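Local coordinates for protein transcriptional regulator of the TetR/AcrR family (Thermobifida fusca YX, PDB 3DCF) that probably binds DNA as a dimeric transcriptional regulator, most likely a repressor, as other members of the TetR family do, at residues Ile119-Tyr130 with Ala184-Pro193; Thr152-Ala160 with Val171-Leu181. All blocks are in the same frame, centred on the assembly; numbering follows the deposited sequence.

Interaction 1: residues Ile119-Tyr130 with Ala184-Pro193; sequences ILRNLDANTLFY and AIWTYRWYDP. Unlike the reference sequence in segment 119-130: Leu128 (reference Val).
In the all-helical C-terminal domain of this TetR-family regulator, the break between helices 104-121 and 123-130 packs against the end of helix 173-185 and the short helical turn 187-190, with Ile119 set knob-into-hole among Ala184, Ile185, Thr187 and Tyr188. Its CG2 branch meets Thr187 OG1 at 3.3 Å, an apolar approach to a hydroxyl already engaged, since Thr187 OG1 donates to Ala184 O at 2.7 Å. Leu120 reaches over the face of the Tyr191 ring: CD2 stands 3.9 Å from the centroid, 30° off the normal, a CH-pi contact. Leu123 divides its methyls. CD1 comes to the edge of the same ring, 3.7 Å from Tyr191 CD2, while Leu123 CD2 lies 3.8 Å from Tyr188 CA. Tyr188 gives up more surface to the other segment than any other residue of the contact. Its CG lies between the backbone N and the carbonyl carbon (chi1 87°), which lays the ring across helix 123-130, one face over Asn126 O and Thr127 N. Thr127 OG1, donating to Leu123 O, comes 3.4 Å from Tyr188 CD1. At the far end Tyr188 OH stands 3.4 Å from Tyr130 CB. The two tyrosine rings are nearly parallel, planes 15° apart, yet slid so far that they barely overlap, with centroids 6.0 Å apart. Tyr130 also leans across the CG2 and CD1 methyls of Ile185, and its ring meets Trp186 of the second subunit edge-to-face. An alanine in place of Tyr188 would probably leave a gap over the Asn126-Thr127 backbone and take from Tyr130 the tyrosine ring lying beside it. No hydrogen bond crosses between the two segments, so their joining rests on apolar and aromatic fit, with the threonine hydroxyls satisfied within their own segments.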
loop_
_atom_site.group_PDB
_atom_site.type_symbol
_atom_site.label_atom_id
_atom_site.label_comp_id
_atom_site.label_asym_id
_atom_site.label_seq_id
_atom_site.Cartn_x
_atom_site.Cartn_y
_atom_site.Cartn_z
ATOM N N ILE A 119 -10.566 -1.446 8.099
ATOM C CA ILE A 119 -10.162 -0.890 6.783
ATOM C C ILE A 119 -11.353 -0.882 5.798
ATOM O O ILE A 119 -11.685 0.177 5.236
ATOM C CB ILE A 119 -8.947 -1.643 6.110
ATOM C CG1 ILE A 119 -7.656 -1.591 6.949
ATOM C CG2 ILE A 119 -8.636 -1.061 4.736
ATOM C CD1 ILE A 119 -7.151 -0.221 7.293
ATOM N N LEU A 120 -11.986 -2.052 5.627
ATOM C CA LEU A 120 -13.133 -2.229 4.696
ATOM C C LEU A 120 -14.366 -1.364 5.032
ATOM O O LEU A 120 -15.142 -1.018 4.131
ATOM C CB LEU A 120 -13.531 -3.712 4.584
ATOM C CG LEU A 120 -12.458 -4.686 4.069
ATOM C CD1 LEU A 120 -13.016 -6.095 4.066
ATOM C CD2 LEU A 120 -11.916 -4.316 2.679
ATOM N N ARG A 121 -14.523 -1.026 6.318
ATOM C CA ARG A 121 -15.590 -0.133 6.810
ATOM C C ARG A 121 -15.253 1.368 6.675
ATOM O O ARG A 121 -16.162 2.201 6.613
ATOM C CB ARG A 121 -15.915 -0.433 8.284
ATOM C CG ARG A 121 -16.675 -1.706 8.509
ATOM C CD ARG A 121 -16.834 -1.990 9.986
ATOM N NE ARG A 121 -17.820 -3.051 10.212
ATOM C CZ ARG A 121 -17.624 -4.365 10.026
ATOM N NH1 ARG A 121 -16.466 -4.855 9.575
ATOM N NH2 ARG A 121 -18.624 -5.215 10.277
ATOM N N ASN A 122 -13.967 1.715 6.663
ATOM C CA ASN A 122 -13.526 3.119 6.577
ATOM C C ASN A 122 -12.589 3.291 5.391
ATOM O O ASN A 122 -11.462 3.783 5.542
ATOM C CB ASN A 122 -12.849 3.563 7.890
ATOM C CG ASN A 122 -13.725 3.335 9.123
ATOM O OD1 ASN A 122 -14.366 4.267 9.623
ATOM N ND2 ASN A 122 -13.769 2.088 9.608
ATOM N N LEU A 123 -13.077 2.897 4.207
ATOM C CA LEU A 123 -12.270 2.936 2.970
ATOM C C LEU A 123 -11.815 4.354 2.564
ATOM O O LEU A 123 -10.623 4.540 2.258
ATOM C CB LEU A 123 -12.981 2.206 1.808
ATOM C CG LEU A 123 -13.059 0.670 1.906
ATOM C CD1 LEU A 123 -14.155 0.093 0.989
ATOM C CD2 LEU A 123 -11.697 0.028 1.621
ATOM N N ASP A 124 -12.732 5.335 2.585
ATOM C CA ASP A 124 -12.388 6.737 2.239
ATOM C C ASP A 124 -11.412 7.359 3.246
ATOM O O ASP A 124 -10.548 8.156 2.850
ATOM C CB ASP A 124 -13.628 7.637 2.110
ATOM C CG ASP A 124 -14.507 7.295 0.900
ATOM O OD1 ASP A 124 -14.130 6.453 0.041
ATOM O OD2 ASP A 124 -15.592 7.912 0.808
ATOM N N ALA A 125 -11.562 7.001 4.526
ATOM C CA ALA A 125 -10.651 7.459 5.591
ATOM C C ALA A 125 -9.222 6.949 5.369
ATOM O O ALA A 125 -8.270 7.698 5.590
ATOM C CB ALA A 125 -11.160 7.028 6.973
ATOM N N ASN A 126 -9.087 5.690 4.925
ATOM C CA ASN A 126 -7.773 5.078 4.618
ATOM C C ASN A 126 -7.079 5.709 3.405
ATOM O O ASN A 126 -5.867 5.966 3.463
ATOM C CB ASN A 126 -7.875 3.548 4.466
ATOM C CG ASN A 126 -7.955 2.839 5.800
ATOM O OD1 ASN A 126 -9.002 2.337 6.185
ATOM N ND2 ASN A 126 -6.847 2.834 6.532
ATOM N N THR A 127 -7.839 5.954 2.327
ATOM C CA THR A 127 -7.325 6.658 1.123
ATOM C C THR A 127 -6.871 8.073 1.520
ATOM O O THR A 127 -5.833 8.554 1.052
ATOM C CB THR A 127 -8.405 6.765 -0.004
ATOM O OG1 THR A 127 -8.897 5.458 -0.332
ATOM C CG2 THR A 127 -7.849 7.459 -1.270
ATOM N N LEU A 128 -7.666 8.706 2.393
ATOM C CA LEU A 128 -7.384 10.033 2.962
ATOM C C LEU A 128 -6.155 9.995 3.905
ATOM O O LEU A 128 -5.378 10.952 3.937
ATOM C CB LEU A 128 -8.631 10.568 3.700
ATOM C CG LEU A 128 -8.732 12.008 4.180
ATOM C CD1 LEU A 128 -8.757 12.967 2.996
ATOM C CD2 LEU A 128 -10.000 12.161 5.006
ATOM N N PHE A 129 -5.978 8.896 4.649
ATOM C CA PHE A 129 -4.851 8.737 5.589
ATOM C C PHE A 129 -3.473 8.633 4.895
ATOM O O PHE A 129 -2.506 9.252 5.368
ATOM C CB PHE A 129 -5.070 7.504 6.498
ATOM C CG PHE A 129 -4.242 7.504 7.765
ATOM C CD1 PHE A 129 -2.920 7.033 7.770
ATOM C CD2 PHE A 129 -4.800 7.942 8.978
ATOM C CE1 PHE A 129 -2.147 7.025 8.970
ATOM C CE2 PHE A 129 -4.038 7.934 10.184
ATOM C CZ PHE A 129 -2.714 7.478 10.176
ATOM N N TYR A 130 -3.394 7.884 3.786
ATOM C CA TYR A 130 -2.108 7.590 3.080
ATOM C C TYR A 130 -1.739 8.376 1.798
ATOM O O TYR A 130 -0.583 8.298 1.371
ATOM C CB TYR A 130 -2.022 6.077 2.793
ATOM C CG TYR A 130 -2.037 5.221 4.048
ATOM C CD1 TYR A 130 -0.931 5.206 4.915
ATOM C CD2 TYR A 130 -3.138 4.416 4.371
ATOM C CE1 TYR A 130 -0.920 4.416 6.083
ATOM C CE2 TYR A 130 -3.140 3.620 5.537
ATOM C CZ TYR A 130 -2.022 3.624 6.386
ATOM O OH TYR A 130 -1.997 2.856 7.528
ATOM N N ALA A 184 -3.142 -6.268 4.900
ATOM C CA ALA A 184 -4.492 -5.851 5.318
ATOM C C ALA A 184 -4.864 -4.469 4.760
ATOM O O ALA A 184 -5.963 -4.291 4.242
ATOM C CB ALA A 184 -4.603 -5.841 6.845
ATOM N N ILE A 185 -3.933 -3.514 4.862
ATOM C CA ILE A 185 -4.125 -2.123 4.396
ATOM C C ILE A 185 -4.341 -2.007 2.872
ATOM O O ILE A 185 -5.244 -1.305 2.439
ATOM C CB ILE A 185 -2.934 -1.206 4.847
ATOM C CG1 ILE A 185 -2.884 -1.073 6.380
ATOM C CG2 ILE A 185 -3.047 0.205 4.230
ATOM C CD1 ILE A 185 -1.554 -0.582 6.940
ATOM N N TRP A 186 -3.562 -2.742 2.080
ATOM C CA TRP A 186 -3.620 -2.695 0.582
ATOM C C TRP A 186 -5.012 -2.913 -0.033
ATOM O O TRP A 186 -5.266 -2.504 -1.172
ATOM C CB TRP A 186 -2.622 -3.687 -0.021
ATOM C CG TRP A 186 -2.281 -3.455 -1.461
ATOM C CD1 TRP A 186 -2.606 -4.247 -2.529
ATOM C CD2 TRP A 186 -1.531 -2.354 -1.989
ATOM N NE1 TRP A 186 -2.096 -3.708 -3.691
ATOM C CE2 TRP A 186 -1.438 -2.546 -3.393
ATOM C CE3 TRP A 186 -0.930 -1.214 -1.411
ATOM C CZ2 TRP A 186 -0.760 -1.642 -4.236
ATOM C CZ3 TRP A 186 -0.250 -0.303 -2.255
ATOM C CH2 TRP A 186 -0.171 -0.533 -3.654
ATOM N N THR A 187 -5.904 -3.563 0.725
ATOM C CA THR A 187 -7.317 -3.719 0.355
ATOM C C THR A 187 -7.990 -2.396 -0.061
ATOM O O THR A 187 -8.878 -2.435 -0.921
ATOM C CB THR A 187 -8.142 -4.342 1.497
ATOM O OG1 THR A 187 -8.010 -3.535 2.668
ATOM C CG2 THR A 187 -7.682 -5.768 1.824
ATOM N N TYR A 188 -7.566 -1.248 0.506
ATOM C CA TYR A 188 -8.165 0.058 0.137
ATOM C C TYR A 188 -7.959 0.418 -1.343
ATOM O O TYR A 188 -8.783 1.124 -1.908
ATOM C CB TYR A 188 -7.764 1.231 1.080
ATOM C CG TYR A 188 -6.477 2.006 0.776
ATOM C CD1 TYR A 188 -6.460 3.061 -0.171
ATOM C CD2 TYR A 188 -5.291 1.746 1.481
ATOM C CE1 TYR A 188 -5.267 3.798 -0.434
ATOM C CE2 TYR A 188 -4.104 2.476 1.234
ATOM C CZ TYR A 188 -4.100 3.497 0.287
ATOM O OH TYR A 188 -2.926 4.174 0.080
ATOM N N ARG A 189 -6.871 -0.062 -1.952
ATOM C CA ARG A 189 -6.606 0.169 -3.384
ATOM C C ARG A 189 -7.331 -0.794 -4.335
ATOM O O ARG A 189 -7.613 -0.386 -5.464
ATOM C CB ARG A 189 -5.097 0.194 -3.699
ATOM C CG ARG A 189 -4.379 1.477 -3.223
ATOM C CD ARG A 189 -3.043 1.699 -3.943
ATOM N NE ARG A 189 -3.135 2.096 -5.372
ATOM C CZ ARG A 189 -3.053 1.300 -6.458
ATOM N NH1 ARG A 189 -2.892 -0.024 -6.372
ATOM N NH2 ARG A 189 -3.137 1.849 -7.677
ATOM N N TRP A 190 -7.649 -2.025 -3.896
ATOM C CA TRP A 190 -8.321 -3.030 -4.763
ATOM C C TRP A 190 -9.767 -3.461 -4.413
ATOM O O TRP A 190 -10.505 -3.839 -5.333
ATOM C CB TRP A 190 -7.438 -4.279 -4.952
ATOM C CG TRP A 190 -7.246 -5.155 -3.750
ATOM C CD1 TRP A 190 -6.199 -5.130 -2.891
ATOM C CD2 TRP A 190 -8.116 -6.205 -3.297
ATOM N NE1 TRP A 190 -6.352 -6.095 -1.928
ATOM C CE2 TRP A 190 -7.522 -6.768 -2.146
ATOM C CE3 TRP A 190 -9.341 -6.731 -3.756
ATOM C CZ2 TRP A 190 -8.106 -7.834 -1.435
ATOM C CZ3 TRP A 190 -9.933 -7.793 -3.044
ATOM C CH2 TRP A 190 -9.308 -8.329 -1.896
ATOM N N TYR A 191 -10.163 -3.434 -3.132
ATOM C CA TYR A 191 -11.524 -3.865 -2.729
ATOM C C TYR A 191 -12.662 -2.995 -3.328
ATOM O O TYR A 191 -12.668 -1.769 -3.165
ATOM C CB TYR A 191 -11.681 -3.952 -1.202
ATOM C CG TYR A 191 -13.090 -4.340 -0.746
ATOM C CD1 TYR A 191 -13.616 -5.622 -1.004
ATOM C CD2 TYR A 191 -13.903 -3.426 -0.056
ATOM C CE1 TYR A 191 -14.931 -5.986 -0.586
ATOM C CE2 TYR A 191 -15.218 -3.775 0.371
ATOM C CZ TYR A 191 -15.724 -5.054 0.105
ATOM O OH TYR A 191 -17.000 -5.370 0.534
ATOM N N ASP A 192 -13.612 -3.665 -3.990
ATOM C CA ASP A 192 -14.777 -3.053 -4.641
ATOM C C ASP A 192 -16.006 -3.472 -3.803
ATOM O O ASP A 192 -16.347 -4.661 -3.810
ATOM C CB ASP A 192 -14.882 -3.560 -6.108
ATOM C CG ASP A 192 -15.992 -2.870 -6.926
ATOM O OD1 ASP A 192 -17.010 -2.419 -6.358
ATOM O OD2 ASP A 192 -15.847 -2.806 -8.168
ATOM N N PRO A 193 -16.664 -2.515 -3.081
ATOM C CA PRO A 193 -17.858 -2.868 -2.266
ATOM C C PRO A 193 -19.025 -3.438 -3.088
ATOM O O PRO A 193 -19.758 -4.296 -2.592
ATOM C CB PRO A 193 -18.264 -1.534 -1.612
ATOM C CG PRO A 193 -17.092 -0.656 -1.728
ATOM C CD PRO A 193 -16.370 -1.072 -2.976
#

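Interaction 2: residues Thr152-Ala160 with Val171-Leu181; sequences TEIMQRLYA and VDPTVATATLL
Tyr159 lays its ring flat against Ala176: the CB methyl sits 3.6 Å from the ring centroid and 14° off the normal, a CH-pi contact over the middle of the face. With CG anti to the backbone N (chi1 -164°), the ring reaches across the start of the partner helix, and its OH comes within 3.3 Å of Val171 CG2. That hydroxyl is satisfied outside the pair, by Leu169 O. The axes of segments 152-160 and 173-181 approach to 8.8 Å, with 126° between their N-to-C directions, steeply inclined neighbours in the helical bundle of the C-terminal domain. Thr177 supplies the knob, set in a hole formed by Thr152, Met155, Gln156 and Tyr159. Its CG2 methyl meets Met155 CG, of a selenomethionine, at 3.6 Å, and the two side chains slide past each other in opposite directions; Thr177 OG1 donates a hydrogen bond to Pro173 O at 2.7 Å, an oxygen that Thr177 N also reaches, from the opposite face of its plane. Farther along, Met155 SE runs past Leu181 CD2 at 4.1 Å. The extended Gln156 crosses Thr174 obliquely, its NE2 3.4 Å from Thr174 CG2. Asp172 N-caps the second helix through Val175 N and, more weakly, Thr174 N, while its OD2 forms a salt bridge with Arg196 of the second subunit.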
loop_
_atom_site.group_PDB
_atom_site.type_symbol
_atom_site.label_atom_id
_atom_site.label_comp_id
_atom_site.label_asym_id
_atom_site.label_seq_id
_atom_site.Cartn_x
_atom_site.Cartn_y
_atom_site.Cartn_z
ATOM N N THR A 152 1.988 -0.410 15.302
ATOM C CA THR A 152 3.162 -1.210 14.949
ATOM C C THR A 152 3.854 -1.779 16.185
ATOM O O THR A 152 4.147 -2.970 16.232
ATOM C CB THR A 152 4.197 -0.379 14.104
ATOM O OG1 THR A 152 3.520 0.354 13.080
ATOM C CG2 THR A 152 5.234 -1.279 13.449
ATOM N N GLU A 153 4.076 -0.929 17.187
ATOM C CA GLU A 153 4.768 -1.332 18.423
ATOM C C GLU A 153 4.017 -2.373 19.262
ATOM O O GLU A 153 4.663 -3.272 19.808
ATOM C CB GLU A 153 5.209 -0.099 19.236
ATOM C CG GLU A 153 6.381 0.640 18.527
ATOM C CD GLU A 153 6.658 2.064 19.030
ATOM O OE1 GLU A 153 6.145 2.458 20.102
ATOM O OE2 GLU A 153 7.392 2.805 18.332
ATOM N N ILE A 154 2.678 -2.269 19.324
ATOM C CA ILE A 154 1.817 -3.262 20.014
ATOM C C ILE A 154 1.994 -4.645 19.367
ATOM O O ILE A 154 2.196 -5.641 20.064
ATOM C CB ILE A 154 0.293 -2.884 19.987
ATOM C CG1 ILE A 154 -0.002 -1.626 20.816
ATOM C CG2 ILE A 154 -0.558 -4.010 20.560
ATOM C CD1 ILE A 154 -1.366 -1.017 20.534
HETATM N N MSE A 155 1.930 -4.680 18.037
HETATM C CA MSE A 155 2.119 -5.915 17.293
HETATM C C MSE A 155 3.580 -6.406 17.275
HETATM O O MSE A 155 3.797 -7.620 17.262
HETATM C CB MSE A 155 1.544 -5.787 15.888
HETATM C CG MSE A 155 1.693 -7.049 15.073
HETATM SE SE MSE A 155 0.378 -7.251 13.696
HETATM C CE MSE A 155 -1.232 -7.384 14.839
ATOM N N GLN A 156 4.559 -5.488 17.253
ATOM C CA GLN A 156 5.999 -5.862 17.276
ATOM C C GLN A 156 6.353 -6.682 18.507
ATOM O O GLN A 156 6.946 -7.764 18.375
ATOM C CB GLN A 156 6.947 -4.652 17.222
ATOM C CG GLN A 156 7.264 -4.160 15.827
ATOM C CD GLN A 156 8.219 -2.964 15.814
ATOM O OE1 GLN A 156 8.708 -2.510 16.859
ATOM N NE2 GLN A 156 8.485 -2.447 14.620
ATOM N N ARG A 157 5.999 -6.152 19.682
ATOM C CA ARG A 157 6.250 -6.830 20.972
ATOM C C ARG A 157 5.555 -8.195 21.042
ATOM O O ARG A 157 6.149 -9.176 21.503
ATOM C CB ARG A 157 5.801 -5.962 22.157
ATOM C CG ARG A 157 6.600 -4.663 22.317
ATOM C CD ARG A 157 6.234 -3.912 23.614
ATOM N NE ARG A 157 4.847 -3.421 23.636
ATOM C CZ ARG A 157 4.417 -2.228 23.198
ATOM N NH1 ARG A 157 5.244 -1.317 22.664
ATOM N NH2 ARG A 157 3.115 -1.939 23.291
ATOM N N LEU A 158 4.328 -8.239 20.518
ATOM C CA LEU A 158 3.483 -9.438 20.502
ATOM C C LEU A 158 4.039 -10.528 19.546
ATOM O O LEU A 158 3.895 -11.725 19.833
ATOM C CB LEU A 158 2.027 -9.048 20.147
ATOM C CG LEU A 158 0.865 -9.738 20.828
ATOM C CD1 LEU A 158 0.948 -9.480 22.336
ATOM C CD2 LEU A 158 -0.462 -9.196 20.268
ATOM N N TYR A 159 4.652 -10.122 18.422
ATOM C CA TYR A 159 5.263 -11.075 17.469
ATOM C C TYR A 159 6.565 -11.683 18.058
ATOM O O TYR A 159 6.839 -12.867 17.828
ATOM C CB TYR A 159 5.498 -10.451 16.075
ATOM C CG TYR A 159 5.751 -11.492 14.999
ATOM C CD1 TYR A 159 7.042 -11.998 14.762
ATOM C CD2 TYR A 159 4.706 -11.988 14.219
ATOM C CE1 TYR A 159 7.280 -12.977 13.774
ATOM C CE2 TYR A 159 4.934 -12.970 13.222
ATOM C CZ TYR A 159 6.227 -13.460 13.010
ATOM O OH TYR A 159 6.468 -14.422 12.041
ATOM N N ALA A 160 7.336 -10.880 18.803
ATOM C CA ALA A 160 8.565 -11.332 19.502
ATOM C C ALA A 160 8.301 -12.392 20.582
ATOM O O ALA A 160 9.094 -13.332 20.722
ATOM C CB ALA A 160 9.297 -10.159 20.123
ATOM N N VAL A 171 11.031 -14.908 11.992
ATOM C CA VAL A 171 11.434 -13.780 11.121
ATOM C C VAL A 171 11.460 -12.534 12.013
ATOM O O VAL A 171 10.829 -12.522 13.069
ATOM C CB VAL A 171 10.464 -13.553 9.907
ATOM C CG1 VAL A 171 10.417 -14.798 9.006
ATOM C CG2 VAL A 171 9.046 -13.160 10.368
ATOM N N ASP A 172 12.187 -11.503 11.591
ATOM C CA ASP A 172 12.287 -10.245 12.337
ATOM C C ASP A 172 10.876 -9.675 12.614
ATOM O O ASP A 172 10.086 -9.584 11.678
ATOM C CB ASP A 172 13.141 -9.240 11.541
ATOM C CG ASP A 172 13.243 -7.881 12.214
ATOM O OD1 ASP A 172 12.357 -7.038 11.972
ATOM O OD2 ASP A 172 14.223 -7.655 12.959
ATOM N N PRO A 173 10.542 -9.333 13.884
ATOM C CA PRO A 173 9.223 -8.745 14.241
ATOM C C PRO A 173 8.768 -7.531 13.419
ATOM O O PRO A 173 7.578 -7.436 13.078
ATOM C CB PRO A 173 9.409 -8.321 15.706
ATOM C CG PRO A 173 10.429 -9.208 16.234
ATOM C CD PRO A 173 11.377 -9.496 15.091
ATOM N N THR A 174 9.706 -6.628 13.113
ATOM C CA THR A 174 9.405 -5.426 12.324
ATOM C C THR A 174 8.964 -5.775 10.902
ATOM O O THR A 174 8.019 -5.175 10.403
ATOM C CB THR A 174 10.597 -4.436 12.270
ATOM O OG1 THR A 174 11.141 -4.283 13.584
ATOM C CG2 THR A 174 10.154 -3.075 11.733
ATOM N N VAL A 175 9.634 -6.745 10.274
ATOM C CA VAL A 175 9.297 -7.200 8.904
ATOM C C VAL A 175 7.944 -7.921 8.844
ATOM O O VAL A 175 7.168 -7.687 7.913
ATOM C CB VAL A 175 10.388 -8.137 8.303
ATOM C CG1 VAL A 175 9.970 -8.669 6.893
ATOM C CG2 VAL A 175 11.728 -7.415 8.241
ATOM N N ALA A 176 7.681 -8.799 9.819
ATOM C CA ALA A 176 6.407 -9.517 9.897
ATOM C C ALA A 176 5.259 -8.536 10.086
ATOM O O ALA A 176 4.324 -8.553 9.304
ATOM C CB ALA A 176 6.410 -10.562 11.032
ATOM N N THR A 177 5.385 -7.663 11.086
ATOM C CA THR A 177 4.363 -6.651 11.444
ATOM C C THR A 177 3.973 -5.711 10.275
ATOM O O THR A 177 2.776 -5.542 10.003
ATOM C CB THR A 177 4.818 -5.837 12.700
ATOM O OG1 THR A 177 5.104 -6.757 13.758
ATOM C CG2 THR A 177 3.762 -4.805 13.166
ATOM N N ALA A 178 4.964 -5.139 9.587
ATOM C CA ALA A 178 4.728 -4.264 8.412
ATOM C C ALA A 178 4.143 -5.021 7.210
ATOM O O ALA A 178 3.337 -4.457 6.456
ATOM C CB ALA A 178 6.025 -3.526 7.990
ATOM N N THR A 179 4.551 -6.282 7.043
ATOM C CA THR A 179 4.059 -7.136 5.951
ATOM C C THR A 179 2.611 -7.592 6.179
ATOM O O THR A 179 1.794 -7.552 5.242
ATOM C CB THR A 179 4.984 -8.372 5.732
ATOM O OG1 THR A 179 6.305 -7.932 5.373
ATOM C CG2 THR A 179 4.428 -9.308 4.631
ATOM N N LEU A 180 2.306 -8.025 7.404
ATOM C CA LEU A 180 0.956 -8.511 7.755
ATOM C C LEU A 180 -0.057 -7.363 7.746
ATOM O O LEU A 180 -1.141 -7.501 7.169
ATOM C CB LEU A 180 0.945 -9.226 9.121
ATOM C CG LEU A 180 1.752 -10.526 9.346
ATOM C CD1 LEU A 180 1.719 -10.893 10.869
ATOM C CD2 LEU A 180 1.272 -11.686 8.459
ATOM N N LEU A 181 0.300 -6.246 8.397
ATOM C CA LEU A 181 -0.536 -5.029 8.402
ATOM C C LEU A 181 -0.622 -4.459 6.986
ATOM O O LEU A 181 -1.699 -4.080 6.556
ATOM C CB LEU A 181 -0.007 -3.964 9.377
ATOM C CG LEU A 181 -0.085 -4.241 10.889
ATOM C CD1 LEU A 181 0.612 -3.133 11.652
ATOM C CD2 LEU A 181 -1.550 -4.415 11.385
#

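From the N terminus, helix 104-121 and helix 123-130 supply the first half of interaction 1. The chain then runs through helix 138-164, whose residues 152-160 open interaction 2, and a short connection of ten residues returns it as Val171-Leu181, closing that small loop. The end of helix 173-185 supplies Ala184 and Ile185, and the chain goes on through 187-190 to Pro193, where interaction 1 closes a larger loop of 53 intervening residues that contains the whole of interaction 2. The loops nest and do not cross. Helix 173-185 serves both, meeting helix 138-164 along most of its length, from Pro173 to Leu181, and helices 104-121 and 123-130 at its end, with contact centres about 21 Å apart. Both contacts also touch the second subunit.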